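PDB 6QDI: PA14 domain-containing protein from Clostridium clariflavum, which probably senses plant biomass outside the cell, its tandem calcium-binding PA14 domains binding sugars as the sensory part of a membrane-bound anti-sigma factor. Local coordinates for residues T20-T25 and L138-P143; G51-L56 and L121-A126; Y61-S66 and V71-D76. One frame throughout, in Å; residues are numbered along the deposited sequence. Where two conformers were deposited one is given.

From the N terminus, the chain first reaches residues 20-25, whose partner in contact 1 comes only at 138-143, so this pairing joins the beginning and end of the first PA14 domain. Within that span, 51-56 meets 121-126 in contact 2, and within that again the short excursion from 61-66 to 71-76 closes contact 3; the three enclose one another and none cross. Contact 1 stays on one sheet, whereas contacts 2 and 3 bridge the two sheets of the sandwich. Contacts 1 and 2 are joined where strand 138-140 pairs with strand 44-53, through Tyr139 and Lys52. Contacts 2 and 3 share the opposing sheet, in which strands 117-125 and 59-68 are neighbours.

Contact 1: residues T20-T25 and L138-P143; sequences TRVDKT and LYPAEP
Val22 lays its two methyls against the ring of Pro140, the sole meeting of apolar side chains between these segments. With CG1 anti to the backbone N (chi1 173°) and CG2 anti to the carbonyl carbon, both methyls of Val22 face that ring: CG2 lies 3.8 Å from CB of Pro140, and CG1 4.1 Å from the same atom. Further along, CD1 of Leu138 comes to 3.9 Å from the carbonyl oxygen of Lys24, which is hydrogen-bonded to Thr135 OG1. A short branched valine and a proline ring give compact apolar surfaces that fit a shallow contact without hydrogen bonds, while the longer Leu138 packs against Leu4 and Ile53. Arg21 and Asp23 pair along their strand: Arg21 NE donates to the syn lone pair of Asp23 OD1 in a salt bridge of 2.8 Å, bent to 143° at the hydrogen, with the acceptor tilted 25° from the guanidinium plane. The carboxylate thus gripped holds Tyr8 OH and Trp49 NE1 through OD2. Strand 4-9 pairs with 17-23, and strand 44-53 with both 4-9 and 138-140, an arrangement belonging to the antiparallel sheet of a PA14 beta-sandwich.

Contact 2: residues G51-L56 and L121-A126; sequences GKIRPL and LEWSSA
Trp123 brings the six-membered part of its indole up against Ile53, with CZ3 of Trp123 3.7 Å from CD1 of Ile53. The same methyl of Ile53 is 4.0 Å from Trp123 CE3, and the two side chains run past one another in opposing senses, the end of Ile53 meeting the outer corner of the six-membered ring. Ile53 can do this because its CG1 stands anti to the backbone N (chi1 -174°) and the chain continues extended to CD1, a slim apolar arm suited to lie beside a large ring. The approach is oblique to the indole. Around the rim, CH2 of Trp123 lies 3.9 Å from the carbonyl oxygen of Arg54, which sits at the ring edge close to its plane, and Pro55 CA is equally near that carbon. This contact spans the interior of the PA14 sandwich: strand 44-53 belongs to one antiparallel sheet and strand 117-125 to the other, and the tryptophan is long enough to bridge them. Pro55 adds CB, 4.3 Å from Trp123 CZ3, as the chain leaves its strand. Tyr61 meets the indole with ring planes about 40° apart, and Val133, Pro134 and Cys137 also touch it. In the conformer given, Arg54 points its CB away from residues 121-126, and its NE is hydrogen-bonded to Tyr139 OH.

Contact 3: residues Y61-S66 and V71-D76; sequences YTFYIS and VRLWID
With CG anti to its carbonyl carbon (chi1 -69°), Phe63 directs its ring from strand 59-68 toward Ile75, whose CG1 is likewise anti to the carbonyl carbon and reaches across from strand 71-75. The two strands lie on facing sheets of the antiparallel beta-sandwich that forms the PA14 domain. Their short segments run nearly antiparallel, at 163°, with axes 9.3 Å apart at closest approach; that separation is bridged by side chains and by no hydrogen bond. Every residue that touches is buried and apolar: Phe63 and Ile65 from one strand, Val71, Leu73 and Ile75 from the other. The flat face of Phe63 receives the branched Ile75. Leu73 crosses Phe63 at about a right angle, placing CD2 3.8 Å from Phe63 CB, at the base of the aromatic side chain and oblique to its ring. Leu73 also meets the neighbouring isoleucine, its CB lying 3.9 Å from Ile65 CD1. Ile65 and Val71 point their ends at each other; the shortest carbon separation there is doubtful, as Val71 was modelled in two conformers, and in the one given Ile65 CG2 lies 4.0 Å from Val71 CG2. This end of the contact approaches the calcium site that includes Asp68 and Asn69, just along the chain, with the ion about 11 Å from the side chain of Val71. At the other end, Ile75 CG1 makes a CH-pi contact over one face of Phe63, 4.1 Å from the ring centroid and 15° off the normal, while Ile75 CD1 extends to within 4.0 Å of Phe63 CZ.

Contact 1: residues T20-T25 and L138-P143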
ATOM      1  N   THR A  20       8.778  -8.587  -1.396  1.00  9.71           N
ATOM      2  CA  THR A  20       8.883  -9.416  -0.210  1.00  9.80           C
ATOM      3  C   THR A  20      10.369  -9.728   0.066  1.00 10.49           C
ATOM      4  O   THR A  20      11.165  -9.853  -0.854  1.00 11.08           O
ATOM      5  CB  THR A  20       8.076 -10.738  -0.365  1.00 10.02           C
ATOM      6  OG1 THR A  20       7.994 -11.392   0.902  1.00 10.74           O
ATOM      7  CG2 THR A  20       8.673 -11.690  -1.408  1.00 11.44           C
ATOM      8  N   ARG A  21      10.684  -9.847   1.346  1.00 10.19           N
ATOM      9  CA  ARG A  21      12.040 -10.247   1.750  1.00 10.78           C
ATOM     10  C   ARG A  21      11.969 -10.768   3.156  1.00 10.12           C
ATOM     11  O   ARG A  21      11.002 -10.528   3.876  1.00 11.91           O
ATOM     12  CB  ARG A  21      13.005  -9.069   1.654  1.00 11.53           C
ATOM     13  CG  ARG A  21      12.801  -7.986   2.703  1.00 11.87           C
ATOM     14  CD  ARG A  21      13.614  -6.743   2.436  1.00 12.13           C
ATOM     15  NE  ARG A  21      13.552  -5.812   3.561  1.00 11.40           N
ATOM     16  CZ  ARG A  21      13.895  -4.517   3.524  1.00 11.36           C
ATOM     17  NH1 ARG A  21      14.352  -3.943   2.402  1.00 14.01           N
ATOM     18  NH2 ARG A  21      13.757  -3.784   4.630  1.00 11.71           N
ATOM     19  N   VAL A  22      13.010 -11.479   3.583  1.00 10.48           N
ATOM     20  CA  VAL A  22      13.099 -11.909   4.955  1.00 10.47           C
ATOM     21  C   VAL A  22      13.985 -10.933   5.734  1.00 10.58           C
ATOM     22  O   VAL A  22      15.144 -10.663   5.353  1.00 11.56           O
ATOM     23  CB  VAL A  22      13.602 -13.357   5.044  1.00 12.36           C
ATOM     24  CG1 VAL A  22      13.866 -13.734   6.491  1.00 12.96           C
ATOM     25  CG2 VAL A  22      12.587 -14.308   4.449  1.00 13.91           C
ATOM     26  N   ASP A  23      13.408 -10.388   6.798  1.00  9.46           N
ATOM     27  CA  ASP A  23      14.099  -9.472   7.682  1.00  9.95           C
ATOM     28  C   ASP A  23      14.525 -10.228   8.948  1.00 10.21           C
ATOM     29  O   ASP A  23      13.730 -10.915   9.577  1.00 10.31           O
ATOM     30  CB  ASP A  23      13.175  -8.306   8.017  1.00  9.05           C
ATOM     31  CG  ASP A  23      12.852  -7.464   6.797  1.00  8.45           C
ATOM     32  OD1 ASP A  23      13.775  -7.119   6.036  1.00  9.64           O
ATOM     33  OD2 ASP A  23      11.625  -7.177   6.630  1.00  9.84           O
ATOM     34  N   LYS A  24      15.782 -10.100   9.335  1.00  9.91           N
ATOM     35  CA  LYS A  24      16.294 -10.916  10.426  1.00 10.98           C
ATOM     36  C   LYS A  24      15.648 -10.628  11.759  1.00 10.20           C
ATOM     37  O   LYS A  24      15.391 -11.550  12.516  1.00 10.28           O
ATOM     38  CB  LYS A  24      17.809 -10.802  10.541  1.00 12.47           C
ATOM     39  CG  LYS A  24      18.537 -11.445   9.368  1.00 15.00           C
ATOM     40  CD  LYS A  24      20.033 -11.443   9.596  1.00 17.29           C
ATOM     41  CE  LYS A  24      20.790 -11.982   8.375  1.00 19.81           C
ATOM     42  NZ  LYS A  24      20.553 -13.438   8.153  1.00 22.85           N
ATOM     43  N   THR A  25      15.326  -9.355  11.983  1.00 10.31           N
ATOM     44  CA  THR A  25      14.629  -8.894  13.154  1.00 10.51           C
ATOM     45  C   THR A  25      13.722  -7.731  12.733  1.00 10.34           C
ATOM     46  O   THR A  25      13.904  -7.178  11.636  1.00 11.03           O
ATOM     47  CB  THR A  25      15.615  -8.361  14.229  1.00 11.67           C
ATOM     48  OG1 THR A  25      16.325  -7.261  13.697  1.00 13.88           O
ATOM     49  CG2 THR A  25      16.581  -9.430  14.738  1.00 12.34           C
ATOM     50  N   LEU A 138      12.786 -16.346  15.419  1.00 11.31           N
ATOM     51  CA  LEU A 138      11.817 -15.943  14.399  1.00 11.11           C
ATOM     52  C   LEU A 138      11.985 -16.826  13.174  1.00 11.75           C
ATOM     53  O   LEU A 138      13.111 -16.989  12.692  1.00 13.59           O
ATOM     54  CB  LEU A 138      12.040 -14.473  14.053  1.00 10.56           C
ATOM     55  CG  LEU A 138      11.834 -13.475  15.199  1.00 11.19           C
ATOM     56  CD1 LEU A 138      12.280 -12.076  14.794  1.00 11.40           C
ATOM     57  CD2 LEU A 138      10.377 -13.451  15.687  1.00 12.09           C
ATOM     58  N   TYR A 139      10.864 -17.287  12.604  1.00 10.70           N
ATOM     59  CA  TYR A 139      10.875 -18.178  11.433  1.00 11.01           C
ATOM     60  C   TYR A 139       9.952 -17.562  10.382  1.00 10.10           C
ATOM     61  O   TYR A 139       8.810 -17.213  10.708  1.00 12.16           O
ATOM     62  CB  TYR A 139      10.328 -19.544  11.798  1.00 11.92           C
ATOM     63  CG  TYR A 139      11.103 -20.226  12.903  1.00 13.71           C
ATOM     64  CD1 TYR A 139      10.923 -19.855  14.238  1.00 15.61           C
ATOM     65  CD2 TYR A 139      12.002 -21.221  12.624  1.00 18.10           C
ATOM     66  CE1 TYR A 139      11.632 -20.455  15.255  1.00 17.59           C
ATOM     67  CE2 TYR A 139      12.716 -21.856  13.645  1.00 19.03           C
ATOM     68  CZ  TYR A 139      12.523 -21.472  14.954  1.00 18.95           C
ATOM     69  OH  TYR A 139      13.257 -22.084  15.951  1.00 22.86           O
ATOM     70  N   PRO A 140      10.421 -17.429   9.150  1.00 10.23           N
ATOM     71  CA  PRO A 140       9.627 -16.656   8.187  1.00 10.34           C
ATOM     72  C   PRO A 140       8.493 -17.451   7.541  1.00 11.05           C
ATOM     73  O   PRO A 140       8.675 -18.642   7.238  1.00 12.98           O
ATOM     74  CB  PRO A 140      10.666 -16.218   7.138  1.00 11.74           C
ATOM     75  CG  PRO A 140      11.692 -17.309   7.212  1.00 11.70           C
ATOM     76  CD  PRO A 140      11.777 -17.701   8.658  1.00 12.03           C
ATOM     77  N   ALA A 141       7.340 -16.817   7.340  1.00 10.60           N
ATOM     78  CA  ALA A 141       6.270 -17.422   6.557  1.00 11.20           C
ATOM     79  C   ALA A 141       6.704 -17.594   5.100  1.00 12.03           C
ATOM     80  O   ALA A 141       7.607 -16.939   4.623  1.00 12.90           O
ATOM     81  CB  ALA A 141       5.009 -16.568   6.647  1.00 12.39           C
ATOM     82  N   GLU A 142       6.015 -18.522   4.400  1.00 14.05           N
ATOM     83  CA  GLU A 142       6.131 -18.666   2.942  1.00 16.46           C
ATOM     84  C   GLU A 142       5.546 -17.436   2.271  1.00 13.49           C
ATOM     85  O   GLU A 142       4.599 -16.844   2.819  1.00 15.79           O
ATOM     86  CB  GLU A 142       5.299 -19.863   2.464  1.00 20.36           C
ATOM     87  CG  GLU A 142       5.590 -21.197   3.137  1.00 27.16           C
ATOM     88  CD  GLU A 142       7.017 -21.620   2.953  1.00 25.41           C
ATOM     89  OE1 GLU A 142       7.447 -21.605   1.783  1.00 43.75           O
ATOM     90  OE2 GLU A 142       7.646 -21.917   3.865  1.00 34.86           O
ATOM     91  N   PRO A 143       6.069 -17.021   1.110  1.00 14.39           N
ATOM     92  CA  PRO A 143       5.512 -15.848   0.461  1.00 15.53           C
ATOM     93  C   PRO A 143       4.098 -16.029  -0.030  1.00 14.80           C
ATOM     94  O   PRO A 143       3.755 -17.072  -0.595  1.00 17.30           O
ATOM     95  CB  PRO A 143       6.415 -15.612  -0.747  1.00 17.74           C
ATOM     96  CG  PRO A 143       7.618 -16.453  -0.570  1.00 19.51           C
ATOM     97  CD  PRO A 143       7.238 -17.547   0.391  1.00 15.77           C
TER

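Contact 2: residues G51-L56 and L121-A126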
ATOM      1  N   GLY A  51       5.180 -14.850  10.292  1.00  9.72           N
ATOM      2  CA  GLY A  51       5.943 -16.064  10.493  1.00  9.43           C
ATOM      3  C   GLY A  51       5.608 -16.626  11.848  1.00  9.44           C
ATOM      4  O   GLY A  51       4.465 -16.534  12.328  1.00  9.99           O
ATOM      5  N   LYS A  52       6.609 -17.243  12.475  1.00 10.65           N
ATOM      6  CA  LYS A  52       6.460 -17.859  13.800  1.00 10.93           C
ATOM      7  C   LYS A  52       7.492 -17.306  14.751  1.00 10.40           C
ATOM      8  O   LYS A  52       8.565 -16.868  14.316  1.00 11.19           O
ATOM      9  CB  LYS A  52       6.643 -19.358  13.724  1.00 12.62           C
ATOM     10  CG  LYS A  52       5.772 -20.047  12.715  1.00 14.83           C
ATOM     11  CD  LYS A  52       4.348 -20.193  13.166  1.00 17.82           C
ATOM     12  CE  LYS A  52       3.638 -21.270  12.309  1.00 19.67           C
ATOM     13  NZ  LYS A  52       2.232 -21.448  12.712  1.00 20.55           N
ATOM     14  N   ILE A  53       7.128 -17.326  16.025  1.00 10.13           N
ATOM     15  CA  ILE A  53       8.014 -16.913  17.125  1.00 10.98           C
ATOM     16  C   ILE A  53       8.104 -18.045  18.144  1.00 11.53           C
ATOM     17  O   ILE A  53       7.091 -18.679  18.442  1.00 12.08           O
ATOM     18  CB  ILE A  53       7.559 -15.580  17.759  1.00 10.85           C
ATOM     19  CG1 ILE A  53       8.550 -15.087  18.803  1.00 11.39           C
ATOM     20  CG2 ILE A  53       6.182 -15.685  18.343  1.00 10.66           C
ATOM     21  CD1 ILE A  53       8.275 -13.663  19.247  1.00 11.48           C
ATOM     22  N   ARG A  54       9.327 -18.268  18.643  1.00 11.42           N
ATOM     23  CA  ARG A  54       9.630 -19.363  19.576  0.50 13.04           C
ATOM     24  C   ARG A  54      10.221 -18.796  20.858  1.00 13.73           C
ATOM     25  O   ARG A  54      11.405 -18.479  20.881  1.00 15.68           O
ATOM     26  CB  ARG A  54      10.642 -20.341  18.963  0.50 14.32           C
ATOM     27  CG  ARG A  54      11.099 -21.432  19.928  0.50 14.76           C
ATOM     28  CD  ARG A  54      12.076 -22.383  19.269  0.50 17.32           C
ATOM     29  NE  ARG A  54      13.321 -21.744  18.876  0.50 19.27           N
ATOM     30  CZ  ARG A  54      14.064 -20.964  19.652  0.50 18.33           C
ATOM     31  NH1 ARG A  54      13.640 -20.579  20.860  0.50 15.89           N
ATOM     32  NH2 ARG A  54      15.202 -20.485  19.172  0.50 17.06           N
ATOM     33  N   PRO A  55       9.437 -18.690  21.940  1.00 12.74           N
ATOM     34  CA  PRO A  55      10.020 -18.238  23.194  1.00 13.74           C
ATOM     35  C   PRO A  55      10.841 -19.334  23.855  1.00 13.80           C
ATOM     36  O   PRO A  55      10.577 -20.516  23.652  1.00 15.70           O
ATOM     37  CB  PRO A  55       8.806 -17.941  24.065  1.00 14.49           C
ATOM     38  CG  PRO A  55       7.760 -18.868  23.533  1.00 15.98           C
ATOM     39  CD  PRO A  55       8.001 -18.965  22.060  1.00 14.77           C
ATOM     40  N   LEU A  56      11.791 -18.915  24.674  1.00 13.74           N
ATOM     41  CA  LEU A  56      12.654 -19.846  25.365  1.00 14.75           C
ATOM     42  C   LEU A  56      12.022 -20.343  26.668  1.00 15.50           C
ATOM     43  O   LEU A  56      12.438 -21.396  27.155  1.00 19.65           O
ATOM     44  CB  LEU A  56      14.029 -19.209  25.682  1.00 16.70           C
ATOM     45  CG  LEU A  56      15.090 -19.212  24.588  1.00 21.11           C
ATOM     46  CD1 LEU A  56      14.642 -18.441  23.372  1.00 23.73           C
ATOM     47  CD2 LEU A  56      16.411 -18.671  25.102  1.00 24.72           C
ATOM     48  N   LEU A 121      10.641  -4.014  17.529  1.00  8.60           N
ATOM     49  CA  LEU A 121       9.952  -5.009  18.391  1.00  8.86           C
ATOM     50  C   LEU A 121      10.930  -5.635  19.380  1.00  8.78           C
ATOM     51  O   LEU A 121      11.900  -6.303  18.969  1.00  9.44           O
ATOM     52  CB  LEU A 121       9.336  -6.118  17.526  1.00  9.46           C
ATOM     53  CG  LEU A 121       8.602  -7.197  18.303  1.00 10.63           C
ATOM     54  CD1 LEU A 121       7.348  -6.666  18.959  1.00 11.89           C
ATOM     55  CD2 LEU A 121       8.337  -8.364  17.370  1.00 12.35           C
ATOM     56  N   GLU A 122      10.624  -5.419  20.652  1.00  8.90           N
ATOM     57  CA  GLU A 122      11.383  -6.002  21.766  1.00  9.31           C
ATOM     58  C   GLU A 122      10.494  -6.926  22.549  1.00  9.57           C
ATOM     59  O   GLU A 122       9.249  -6.874  22.476  1.00  9.66           O
ATOM     60  CB  GLU A 122      11.925  -4.888  22.698  1.00  9.63           C
ATOM     61  CG  GLU A 122      12.919  -3.953  22.031  1.00 10.77           C
ATOM     62  CD  GLU A 122      13.174  -2.779  22.921  1.00 11.61           C
ATOM     63  OE1 GLU A 122      12.421  -1.802  22.820  1.00 14.77           O
ATOM     64  OE2 GLU A 122      14.038  -2.886  23.825  1.00 12.81           O
ATOM     65  N   TRP A 123      11.134  -7.751  23.387  1.00  9.61           N
ATOM     66  CA  TRP A 123      10.419  -8.586  24.354  1.00 10.39           C
ATOM     67  C   TRP A 123      11.174  -8.631  25.680  1.00 10.69           C
ATOM     68  O   TRP A 123      12.355  -8.320  25.763  1.00 10.76           O
ATOM     69  CB  TRP A 123      10.111 -10.005  23.821  1.00 10.30           C
ATOM     70  CG  TRP A 123      11.273 -10.908  23.520  1.00 10.20           C
ATOM     71  CD1 TRP A 123      12.619 -10.651  23.677  1.00 10.36           C
ATOM     72  CD2 TRP A 123      11.168 -12.248  23.074  1.00 11.74           C
ATOM     73  NE1 TRP A 123      13.340 -11.745  23.282  1.00 11.88           N
ATOM     74  CE2 TRP A 123      12.471 -12.744  22.911  1.00 11.73           C
ATOM     75  CE3 TRP A 123      10.096 -13.055  22.739  1.00 11.32           C
ATOM     76  CZ2 TRP A 123      12.717 -14.034  22.448  1.00 12.38           C
ATOM     77  CZ3 TRP A 123      10.336 -14.338  22.289  1.00 12.76           C
ATOM     78  CH2 TRP A 123      11.629 -14.809  22.125  1.00 13.06           C
ATOM     79  N   SER A 124      10.441  -8.998  26.730  1.00 10.88           N
ATOM     80  CA  SER A 124      11.036  -9.354  28.011  1.00 11.66           C
ATOM     81  C   SER A 124      10.126 -10.395  28.685  1.00 11.26           C
ATOM     82  O   SER A 124       8.946 -10.570  28.357  1.00 12.61           O
ATOM     83  CB  SER A 124      11.199  -8.140  28.915  1.00 12.53           C
ATOM     84  OG  SER A 124       9.957  -7.652  29.377  1.00 12.82           O
ATOM     85  N   SER A 125      10.704 -11.066  29.664  1.00 12.68           N
ATOM     86  CA  SER A 125       9.957 -11.927  30.582  1.00 12.90           C
ATOM     87  C   SER A 125      10.782 -12.043  31.852  1.00 13.48           C
ATOM     88  O   SER A 125      11.884 -11.482  31.933  1.00 15.36           O
ATOM     89  CB  SER A 125       9.713 -13.279  29.936  1.00 13.97           C
ATOM     90  OG  SER A 125      10.878 -14.092  29.839  1.00 14.26           O
ATOM     91  N   ALA A 126      10.323 -12.814  32.821  1.00 14.06           N
ATOM     92  CA  ALA A 126      11.115 -12.990  34.054  1.00 15.12           C
ATOM     93  C   ALA A 126      12.524 -13.429  33.765  1.00 13.82           C
ATOM     94  O   ALA A 126      13.482 -12.905  34.395  1.00 17.30           O
ATOM     95  CB  ALA A 126      10.428 -13.960  34.969  1.00 14.81           C
TER

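Contact 3: residues Y61-S66 and V71-D76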
ATOM      1  N   TYR A  61       5.209 -13.077  28.727  1.00 12.77           N
ATOM      2  CA  TYR A  61       6.064 -12.184  27.930  1.00 11.77           C
ATOM      3  C   TYR A  61       5.418 -10.836  27.778  1.00 11.28           C
ATOM      4  O   TYR A  61       4.189 -10.722  27.663  1.00 12.44           O
ATOM      5  CB  TYR A  61       6.327 -12.791  26.551  1.00 12.17           C
ATOM      6  CG  TYR A  61       7.458 -13.784  26.569  1.00 12.33           C
ATOM      7  CD1 TYR A  61       7.266 -15.083  27.050  1.00 13.51           C
ATOM      8  CD2 TYR A  61       8.732 -13.428  26.166  1.00 12.17           C
ATOM      9  CE1 TYR A  61       8.305 -15.985  27.102  1.00 13.90           C
ATOM     10  CE2 TYR A  61       9.780 -14.344  26.218  1.00 12.76           C
ATOM     11  CZ  TYR A  61       9.564 -15.628  26.678  1.00 13.34           C
ATOM     12  OH  TYR A  61      10.570 -16.573  26.728  1.00 14.54           O
ATOM     13  N   THR A  62       6.258  -9.802  27.826  1.00 10.88           N
ATOM     14  CA  THR A  62       5.875  -8.459  27.405  1.00 10.17           C
ATOM     15  C   THR A  62       6.524  -8.160  26.077  1.00 10.15           C
ATOM     16  O   THR A  62       7.720  -8.439  25.911  1.00 11.24           O
ATOM     17  CB  THR A  62       6.313  -7.402  28.428  1.00 11.14           C
ATOM     18  OG1 THR A  62       5.726  -7.720  29.692  1.00 13.14           O
ATOM     19  CG2 THR A  62       5.856  -6.011  28.020  1.00 11.63           C
ATOM     20  N   PHE A  63       5.722  -7.673  25.119  1.00  9.80           N
ATOM     21  CA  PHE A  63       6.218  -7.173  23.847  1.00  9.24           C
ATOM     22  C   PHE A  63       6.152  -5.659  23.855  1.00  9.50           C
ATOM     23  O   PHE A  63       5.129  -5.101  24.310  1.00 10.23           O
ATOM     24  CB  PHE A  63       5.412  -7.761  22.669  1.00  9.06           C
ATOM     25  CG  PHE A  63       5.674  -9.245  22.502  1.00  9.58           C
ATOM     26  CD1 PHE A  63       4.938 -10.198  23.216  1.00  9.90           C
ATOM     27  CD2 PHE A  63       6.689  -9.689  21.698  1.00 10.10           C
ATOM     28  CE1 PHE A  63       5.247 -11.539  23.126  1.00 10.09           C
ATOM     29  CE2 PHE A  63       6.971 -11.017  21.577  1.00 11.03           C
ATOM     30  CZ  PHE A  63       6.250 -11.956  22.271  1.00 11.32           C
ATOM     31  N   TYR A  64       7.223  -5.022  23.400  1.00  8.98           N
ATOM     32  CA  TYR A  64       7.324  -3.584  23.365  1.00  8.90           C
ATOM     33  C   TYR A  64       7.465  -3.157  21.911  1.00  8.41           C
ATOM     34  O   TYR A  64       8.303  -3.713  21.182  1.00 10.35           O
ATOM     35  CB  TYR A  64       8.562  -3.075  24.118  1.00  9.69           C
ATOM     36  CG  TYR A  64       8.738  -3.625  25.510  1.00 10.96           C
ATOM     37  CD1 TYR A  64       9.265  -4.885  25.723  1.00 11.48           C
ATOM     38  CD2 TYR A  64       8.415  -2.870  26.620  1.00 12.30           C
ATOM     39  CE1 TYR A  64       9.475  -5.387  27.003  1.00 11.61           C
ATOM     40  CE2 TYR A  64       8.625  -3.359  27.919  1.00 12.54           C
ATOM     41  CZ  TYR A  64       9.100  -4.619  28.089  1.00 12.40           C
ATOM     42  OH  TYR A  64       9.291  -5.075  29.380  1.00 14.34           O
ATOM     43  N   ILE A  65       6.721  -2.127  21.531  1.00  8.59           N
ATOM     44  CA  ILE A  65       6.855  -1.520  20.241  1.00  8.98           C
ATOM     45  C   ILE A  65       7.181  -0.046  20.371  1.00  8.38           C
ATOM     46  O   ILE A  65       6.552   0.675  21.130  1.00 10.25           O
ATOM     47  CB  ILE A  65       5.605  -1.776  19.402  1.00 10.78           C
ATOM     48  CG1 ILE A  65       5.593  -3.272  18.992  1.00 13.46           C
ATOM     49  CG2 ILE A  65       5.632  -0.952  18.125  1.00 14.40           C
ATOM     50  CD1 ILE A  65       4.548  -3.799  18.061  1.00 18.56           C
ATOM     51  N   SER A  66       8.178   0.379  19.594  1.00  8.05           N
ATOM     52  CA  SER A  66       8.441   1.789  19.273  0.69  8.51           C
ATOM     53  C   SER A  66       8.012   1.976  17.830  1.00  7.38           C
ATOM     54  O   SER A  66       8.402   1.161  16.980  1.00  8.81           O
ATOM     55  CB  SER A  66       9.943   2.079  19.435  0.69  9.68           C
ATOM     56  OG  SER A  66      10.420   1.709  20.709  0.69 15.26           O
ATOM     57  N   VAL A  71       0.984   0.638  14.256  1.00  6.45           N
ATOM     58  CA  VAL A  71       1.306  -0.781  14.383  0.50  6.12           C
ATOM     59  C   VAL A  71       0.124  -1.560  14.906  1.00  6.93           C
ATOM     60  O   VAL A  71      -0.619  -1.073  15.786  1.00  8.17           O
ATOM     61  CB  VAL A  71       2.529  -1.009  15.303  0.50  5.30           C
ATOM     62  CG1 VAL A  71       2.650  -2.447  15.834  0.50  5.32           C
ATOM     63  CG2 VAL A  71       3.802  -0.530  14.630  0.50  3.91           C
ATOM     64  N   ARG A  72      -0.014  -2.793  14.421  1.00  7.29           N
ATOM     65  CA  ARG A  72      -0.818  -3.831  15.058  1.00  7.75           C
ATOM     66  C   ARG A  72       0.074  -5.049  15.207  1.00  7.63           C
ATOM     67  O   ARG A  72       0.731  -5.457  14.268  1.00  8.75           O
ATOM     68  CB  ARG A  72      -2.074  -4.189  14.243  1.00  8.52           C
ATOM     69  CG  ARG A  72      -3.141  -3.091  14.265  1.00  9.32           C
ATOM     70  CD  ARG A  72      -4.506  -3.537  13.844  1.00 10.97           C
ATOM     71  NE  ARG A  72      -5.537  -2.485  13.990  0.70 10.29           N
ATOM     72  CZ  ARG A  72      -6.116  -1.817  12.985  1.00 12.94           C
ATOM     73  NH1 ARG A  72      -5.713  -2.018  11.695  1.00 14.32           N
ATOM     74  NH2 ARG A  72      -7.074  -0.913  13.264  1.00 15.18           N
ATOM     75  N   LEU A  73       0.037  -5.671  16.403  1.00  7.58           N
ATOM     76  CA  LEU A  73       0.812  -6.882  16.696  1.00  7.68           C
ATOM     77  C   LEU A  73      -0.083  -7.988  17.199  1.00  7.64           C
ATOM     78  O   LEU A  73      -0.759  -7.788  18.200  1.00  7.90           O
ATOM     79  CB  LEU A  73       1.885  -6.629  17.725  1.00  8.31           C
ATOM     80  CG  LEU A  73       2.712  -7.862  18.177  1.00  8.93           C
ATOM     81  CD1 LEU A  73       3.582  -8.390  17.067  1.00  9.13           C
ATOM     82  CD2 LEU A  73       3.560  -7.514  19.383  1.00  9.98           C
ATOM     83  N   TRP A  74      -0.054  -9.115  16.501  1.00  7.82           N
ATOM     84  CA  TRP A  74      -0.734 -10.333  16.924  1.00  8.33           C
ATOM     85  C   TRP A  74       0.324 -11.362  17.294  1.00  8.30           C
ATOM     86  O   TRP A  74       1.239 -11.642  16.511  1.00  9.21           O
ATOM     87  CB  TRP A  74      -1.615 -10.946  15.814  1.00  8.53           C
ATOM     88  CG  TRP A  74      -2.801 -10.216  15.302  1.00  7.71           C
ATOM     89  CD1 TRP A  74      -4.106 -10.500  15.579  1.00  8.90           C
ATOM     90  CD2 TRP A  74      -2.842  -9.143  14.355  1.00  8.07           C
ATOM     91  NE1 TRP A  74      -4.936  -9.693  14.881  1.00  9.30           N
ATOM     92  CE2 TRP A  74      -4.201  -8.821  14.148  1.00  8.26           C
ATOM     93  CE3 TRP A  74      -1.864  -8.395  13.688  1.00  9.07           C
ATOM     94  CZ2 TRP A  74      -4.603  -7.841  13.249  1.00  8.38           C
ATOM     95  CZ3 TRP A  74      -2.271  -7.395  12.799  1.00  9.59           C
ATOM     96  CH2 TRP A  74      -3.625  -7.145  12.581  1.00  9.14           C
ATOM     97  N   ILE A  75       0.163 -11.976  18.474  1.00  9.04           N
ATOM     98  CA  ILE A  75       0.985 -13.110  18.897  1.00  9.21           C
ATOM     99  C   ILE A  75      -0.003 -14.228  19.202  1.00  9.63           C
ATOM    100  O   ILE A  75      -0.973 -13.997  19.898  1.00  9.89           O
ATOM    101  CB  ILE A  75       1.828 -12.800  20.161  1.00  9.41           C
ATOM    102  CG1 ILE A  75       2.796 -11.623  19.947  1.00  9.66           C
ATOM    103  CG2 ILE A  75       2.557 -14.063  20.614  1.00  9.72           C
ATOM    104  CD1 ILE A  75       3.923 -11.916  18.995  1.00 10.79           C
ATOM    105  N   ASP A  76       0.231 -15.416  18.667  1.00  9.76           N
ATOM    106  CA  ASP A  76      -0.675 -16.545  18.859  1.00 11.02           C
ATOM    107  C   ASP A  76      -2.093 -16.194  18.429  1.00 11.12           C
ATOM    108  O   ASP A  76      -3.089 -16.603  19.049  1.00 11.72           O
ATOM    109  CB  ASP A  76      -0.670 -17.013  20.319  1.00 12.49           C
ATOM    110  CG  ASP A  76      -1.389 -18.350  20.521  1.00 13.45           C
ATOM    111  OD1 ASP A  76      -1.323 -19.203  19.613  1.00 13.66           O
ATOM    112  OD2 ASP A  76      -1.991 -18.529  21.576  1.00 16.51           O
TER